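Local coordinates for putative DD-carboxypeptidase TP_0574 (Treponema pallidum, PDB 1O75), which binds penicillin and shows zinc-stimulated carboxypeptidase activity on synthetic depsipeptides, possibly acting as a D,D-carboxypeptidase that may lower peptidoglycan cross-linking, at residues D51-F63 against E144-K156. The protein carries 2 engineered substitutions. Sequence-based numbering, arbitrary orientation.
Sequences DAVSRATHGHGAF and EYKITNVKVHGMK
Thr57 N donates to Thr148 O (2.9 Å) from well above the carbonyl plane, 50° out of it; Thr148 and its neighbour Asn149 form a classic beta bulge against Leu74, on the other edge of the same strand. Beyond this bond 53-56 runs antiparallel to 144-155: Arg55 and Val150 exchange two backbone hydrogen bonds, and Val53 N donates to Val152 O, the return bond to Val53 O being less certain. Just past the strand the chain turns in an ST turn, in which Thr57 OG1, anti to its own nitrogen (chi1 172°), accepts from Gly59 N at 3.2 Å. Ile147 packs against this turn, its CG2 on Gly59 CA (3.7 Å). A water lies within hydrogen-bonding distance of His58 O (2.7 Å) and Ile147 O (2.9 Å), linking the two segments. On the face with Val53 and Arg55, Val150 presents CG2 to Ala62 CB (3.8 Å), tying the strand to the first turn of helix 60-65. On the other face the extended aliphatic chain of Lys151 passes alongside Ser54, CG to CB 3.8 Å, and then presses its CE on Ala52 CB; its side chain also lines a xenon site. The His153 ring reaches the same methyl through ND1 (3.6 Å), while NE2 is hydrogen-bonded to Glu72, another residue of the xenon pocket. Strand 53-56 thus flanks 143-163, whose other neighbours include strand 69-85; Val71 and Val73 of that strand meet Val150 and Ala62, and Tyr17 of helix 17-25 packs on Val152.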
loop_
_atom_site.group_PDB
_atom_site.type_symbol
_atom_site.label_atom_id
_atom_site.label_comp_id
_atom_site.label_asym_id
_atom_site.label_seq_id
_atom_site.Cartn_x
_atom_site.Cartn_y
_atom_site.Cartn_z
ATOM N N ASP B 51 -24.742 -18.323 6.534
ATOM C CA ASP B 51 -25.505 -17.505 7.481
ATOM C C ASP B 51 -24.847 -16.137 7.591
ATOM O O ASP B 51 -23.660 -15.999 7.311
ATOM C CB ASP B 51 -25.496 -18.154 8.854
ATOM C CG ASP B 51 -25.925 -19.592 8.806
ATOM O OD1 ASP B 51 -27.070 -19.879 9.221
ATOM O OD2 ASP B 51 -25.117 -20.431 8.338
ATOM N N ALA B 52 -25.610 -15.137 8.027
ATOM C CA ALA B 52 -25.090 -13.774 8.153
ATOM C C ALA B 52 -23.745 -13.596 8.875
ATOM O O ALA B 52 -23.569 -13.993 10.043
ATOM C CB ALA B 52 -26.137 -12.889 8.799
ATOM N N VAL B 53 -22.809 -12.971 8.149
ATOM C CA VAL B 53 -21.455 -12.655 8.625
ATOM C C VAL B 53 -21.467 -11.622 9.784
ATOM O O VAL B 53 -21.410 -10.425 9.507
ATOM C CB VAL B 53 -20.607 -12.064 7.443
ATOM C CG1 VAL B 53 -19.242 -11.572 7.931
ATOM C CG2 VAL B 53 -20.420 -13.114 6.356
ATOM N N SER B 54 -21.535 -12.076 11.047
ATOM C CA SER B 54 -21.552 -11.189 12.231
ATOM C C SER B 54 -20.242 -11.189 13.034
ATOM O O SER B 54 -20.114 -11.904 14.036
ATOM C CB SER B 54 -22.669 -11.573 13.190
ATOM O OG SER B 54 -22.611 -10.740 14.348
ATOM N N ARG B 55 -19.309 -10.338 12.631
ATOM C CA ARG B 55 -17.988 -10.283 13.232
ATOM C C ARG B 55 -17.572 -9.033 14.012
ATOM O O ARG B 55 -18.178 -7.966 13.901
ATOM C CB ARG B 55 -16.970 -10.510 12.125
ATOM C CG ARG B 55 -17.077 -9.456 11.030
ATOM C CD ARG B 55 -16.340 -9.885 9.764
ATOM N NE ARG B 55 -14.960 -9.409 9.697
ATOM C CZ ARG B 55 -14.033 -9.934 8.894
ATOM N NH1 ARG B 55 -14.342 -10.955 8.103
ATOM N NH2 ARG B 55 -12.802 -9.432 8.865
ATOM N N ALA B 56 -16.499 -9.197 14.780
ATOM C CA ALA B 56 -15.924 -8.127 15.578
ATOM C C ALA B 56 -15.090 -7.285 14.620
ATOM O O ALA B 56 -14.314 -7.814 13.829
ATOM C CB ALA B 56 -15.040 -8.713 16.673
ATOM N N THR B 57 -15.253 -5.973 14.674
ATOM C CA THR B 57 -14.494 -5.123 13.778
ATOM C C THR B 57 -14.544 -3.653 14.129
ATOM O O THR B 57 -15.425 -3.196 14.844
ATOM C CB THR B 57 -14.983 -5.272 12.338
ATOM O OG1 THR B 57 -14.355 -4.284 11.508
ATOM C CG2 THR B 57 -16.471 -5.080 12.280
ATOM N N HIS B 58 -13.570 -2.942 13.567
ATOM C CA HIS B 58 -13.338 -1.505 13.706
ATOM C C HIS B 58 -14.378 -0.641 12.988
ATOM O O HIS B 58 -14.686 0.466 13.436
ATOM C CB HIS B 58 -11.967 -1.186 13.113
ATOM C CG HIS B 58 -11.733 -1.849 11.786
ATOM N ND1 HIS B 58 -11.558 -3.213 11.655
ATOM C CD2 HIS B 58 -11.735 -1.350 10.527
ATOM C CE1 HIS B 58 -11.466 -3.523 10.375
ATOM N NE2 HIS B 58 -11.572 -2.412 9.669
ATOM N N GLY B 59 -14.876 -1.131 11.851
ATOM C CA GLY B 59 -15.868 -0.386 11.094
ATOM C C GLY B 59 -15.440 0.099 9.716
ATOM O O GLY B 59 -16.285 0.562 8.938
ATOM N N HIS B 60 -14.148 0.020 9.393
ATOM C CA HIS B 60 -13.711 0.484 8.081
ATOM C C HIS B 60 -14.314 -0.376 6.985
ATOM O O HIS B 60 -14.658 0.117 5.922
ATOM C CB HIS B 60 -12.189 0.482 7.979
ATOM C CG HIS B 60 -11.533 1.503 8.853
ATOM N ND1 HIS B 60 -10.182 1.778 8.796
ATOM C CD2 HIS B 60 -12.039 2.299 9.827
ATOM C CE1 HIS B 60 -9.884 2.698 9.698
ATOM N NE2 HIS B 60 -10.994 3.032 10.336
ATOM N N GLY B 61 -14.445 -1.668 7.255
ATOM C CA GLY B 61 -15.034 -2.553 6.270
ATOM C C GLY B 61 -16.520 -2.246 6.152
ATOM O O GLY B 61 -17.121 -2.396 5.079
ATOM N N ALA B 62 -17.117 -1.804 7.259
ATOM C CA ALA B 62 -18.534 -1.492 7.257
ATOM C C ALA B 62 -18.837 -0.384 6.249
ATOM O O ALA B 62 -19.811 -0.470 5.525
ATOM C CB ALA B 62 -19.001 -1.095 8.663
ATOM N N PHE B 63 -18.007 0.652 6.200
ATOM C CA PHE B 63 -18.233 1.736 5.247
ATOM C C PHE B 63 -18.222 1.211 3.814
ATOM O O PHE B 63 -19.080 1.543 3.002
ATOM C CB PHE B 63 -17.140 2.811 5.364
ATOM C CG PHE B 63 -17.137 3.781 4.212
ATOM C CD1 PHE B 63 -18.086 4.804 4.141
ATOM C CD2 PHE B 63 -16.203 3.661 3.177
ATOM C CE1 PHE B 63 -18.108 5.702 3.051
ATOM C CE2 PHE B 63 -16.211 4.549 2.086
ATOM C CZ PHE B 63 -17.164 5.574 2.020
ATOM N N GLU B 144 -23.473 9.293 19.901
ATOM C CA GLU B 144 -22.475 8.574 19.113
ATOM C C GLU B 144 -22.084 7.234 19.728
ATOM O O GLU B 144 -21.966 7.095 20.948
ATOM C CB GLU B 144 -21.232 9.462 18.938
ATOM C CG GLU B 144 -20.159 8.910 17.998
ATOM C CD GLU B 144 -18.930 9.805 17.928
ATOM O OE1 GLU B 144 -18.846 10.755 18.730
ATOM O OE2 GLU B 144 -18.046 9.554 17.083
ATOM N N TYR B 145 -21.874 6.247 18.861
ATOM C CA TYR B 145 -21.496 4.905 19.291
ATOM C C TYR B 145 -20.303 4.431 18.480
ATOM O O TYR B 145 -20.291 4.598 17.278
ATOM C CB TYR B 145 -22.669 3.948 19.068
ATOM C CG TYR B 145 -23.873 4.249 19.929
ATOM C CD1 TYR B 145 -24.001 3.686 21.198
ATOM C CD2 TYR B 145 -24.871 5.116 19.485
ATOM C CE1 TYR B 145 -25.090 3.978 22.004
ATOM C CE2 TYR B 145 -25.966 5.417 20.288
ATOM C CZ TYR B 145 -26.063 4.841 21.545
ATOM O OH TYR B 145 -27.143 5.142 22.340
ATOM N N LYS B 146 -19.316 3.851 19.149
ATOM C CA LYS B 146 -18.127 3.329 18.489
ATOM C C LYS B 146 -18.437 1.924 17.949
ATOM O O LYS B 146 -18.798 1.022 18.711
ATOM C CB LYS B 146 -16.977 3.234 19.483
ATOM C CG LYS B 146 -15.695 2.587 18.942
ATOM C CD LYS B 146 -14.638 2.551 20.029
ATOM C CE LYS B 146 -13.730 1.331 19.955
ATOM N NZ LYS B 146 -12.412 1.625 19.322
ATOM N N ILE B 147 -18.292 1.751 16.638
ATOM C CA ILE B 147 -18.555 0.460 15.996
ATOM C C ILE B 147 -17.733 -0.663 16.613
ATOM O O ILE B 147 -16.525 -0.527 16.806
ATOM C CB ILE B 147 -18.261 0.552 14.481
ATOM C CG1 ILE B 147 -19.286 1.486 13.840
ATOM C CG2 ILE B 147 -18.292 -0.872 13.835
ATOM C CD1 ILE B 147 -18.990 1.878 12.396
ATOM N N THR B 148 -18.386 -1.768 16.966
ATOM C CA THR B 148 -17.650 -2.903 17.523
ATOM C C THR B 148 -17.893 -4.215 16.756
ATOM O O THR B 148 -17.074 -5.138 16.813
ATOM C CB THR B 148 -18.011 -3.156 18.994
ATOM O OG1 THR B 148 -19.425 -3.371 19.102
ATOM C CG2 THR B 148 -17.583 -1.973 19.860
ATOM N N ASN B 149 -19.022 -4.295 16.056
ATOM C CA ASN B 149 -19.365 -5.500 15.297
ATOM C C ASN B 149 -20.101 -5.130 14.035
ATOM O O ASN B 149 -20.756 -4.086 13.965
ATOM C CB ASN B 149 -20.274 -6.434 16.111
ATOM C CG ASN B 149 -19.628 -6.923 17.379
ATOM O OD1 ASN B 149 -18.978 -7.969 17.404
ATOM N ND2 ASN B 149 -19.788 -6.148 18.450
ATOM N N VAL B 150 -20.004 -6.003 13.034
ATOM C CA VAL B 150 -20.687 -5.787 11.775
ATOM C C VAL B 150 -21.292 -7.122 11.367
ATOM O O VAL B 150 -20.709 -8.184 11.613
ATOM C CB VAL B 150 -19.723 -5.302 10.678
ATOM C CG1 VAL B 150 -20.483 -5.084 9.378
ATOM C CG2 VAL B 150 -19.056 -3.987 11.124
ATOM N N LYS B 151 -22.465 -7.064 10.759
ATOM C CA LYS B 151 -23.152 -8.269 10.326
ATOM C C LYS B 151 -23.607 -7.991 8.907
ATOM O O LYS B 151 -24.299 -7.005 8.661
ATOM C CB LYS B 151 -24.347 -8.540 11.249
ATOM C CG LYS B 151 -25.143 -9.791 10.928
ATOM C CD LYS B 151 -26.219 -10.042 11.975
ATOM C CE LYS B 151 -27.300 -10.972 11.443
ATOM N NZ LYS B 151 -28.422 -11.199 12.424
ATOM N N VAL B 152 -23.171 -8.833 7.967
ATOM C CA VAL B 152 -23.536 -8.675 6.568
ATOM C C VAL B 152 -24.433 -9.856 6.154
ATOM O O VAL B 152 -24.031 -11.012 6.282
ATOM C CB VAL B 152 -22.272 -8.630 5.705
ATOM C CG1 VAL B 152 -22.640 -8.231 4.266
ATOM C CG2 VAL B 152 -21.270 -7.633 6.318
ATOM N N HIS B 153 -25.625 -9.559 5.640
ATOM C CA HIS B 153 -26.601 -10.594 5.282
ATOM C C HIS B 153 -26.614 -11.061 3.841
ATOM O O HIS B 153 -27.062 -12.179 3.551
ATOM C CB HIS B 153 -28.021 -10.116 5.580
ATOM C CG HIS B 153 -28.272 -9.808 7.019
ATOM N ND1 HIS B 153 -28.818 -10.556 8.007
ATOM C CD2 HIS B 153 -27.961 -8.590 7.584
ATOM C CE1 HIS B 153 -28.829 -9.779 9.142
ATOM N NE2 HIS B 153 -28.307 -8.597 8.860
ATOM N N GLY B 154 -26.171 -10.182 2.948
ATOM C CA GLY B 154 -26.192 -10.484 1.538
ATOM C C GLY B 154 -26.036 -9.248 0.675
ATOM O O GLY B 154 -25.498 -8.224 1.107
ATOM N N MET B 155 -26.537 -9.342 -0.542
ATOM C CA MET B 155 -26.396 -8.284 -1.523
ATOM C C MET B 155 -27.681 -7.516 -1.780
ATOM O O MET B 155 -28.747 -8.102 -1.971
ATOM C CB MET B 155 -25.846 -8.898 -2.821
ATOM C CG MET B 155 -24.437 -9.505 -2.639
ATOM S SD MET B 155 -24.152 -10.849 -3.798
ATOM C CE MET B 155 -24.865 -12.200 -2.826
ATOM N N LYS B 156 -27.576 -6.191 -1.775
ATOM C CA LYS B 156 -28.758 -5.353 -1.979
ATOM C C LYS B 156 -29.246 -5.332 -3.413
ATOM O O LYS B 156 -30.453 -5.270 -3.644
ATOM C CB LYS B 156 -28.492 -3.902 -1.517
ATOM C CG LYS B 156 -28.337 -3.742 -0.016
ATOM C CD LYS B 156 -28.327 -2.255 0.397
ATOM C CE LYS B 156 -27.160 -1.514 -0.204
ATOM N NZ LYS B 156 -27.175 -0.029 0.081
HETATM O O HOH W 1 -14.488 1.362 15.994
#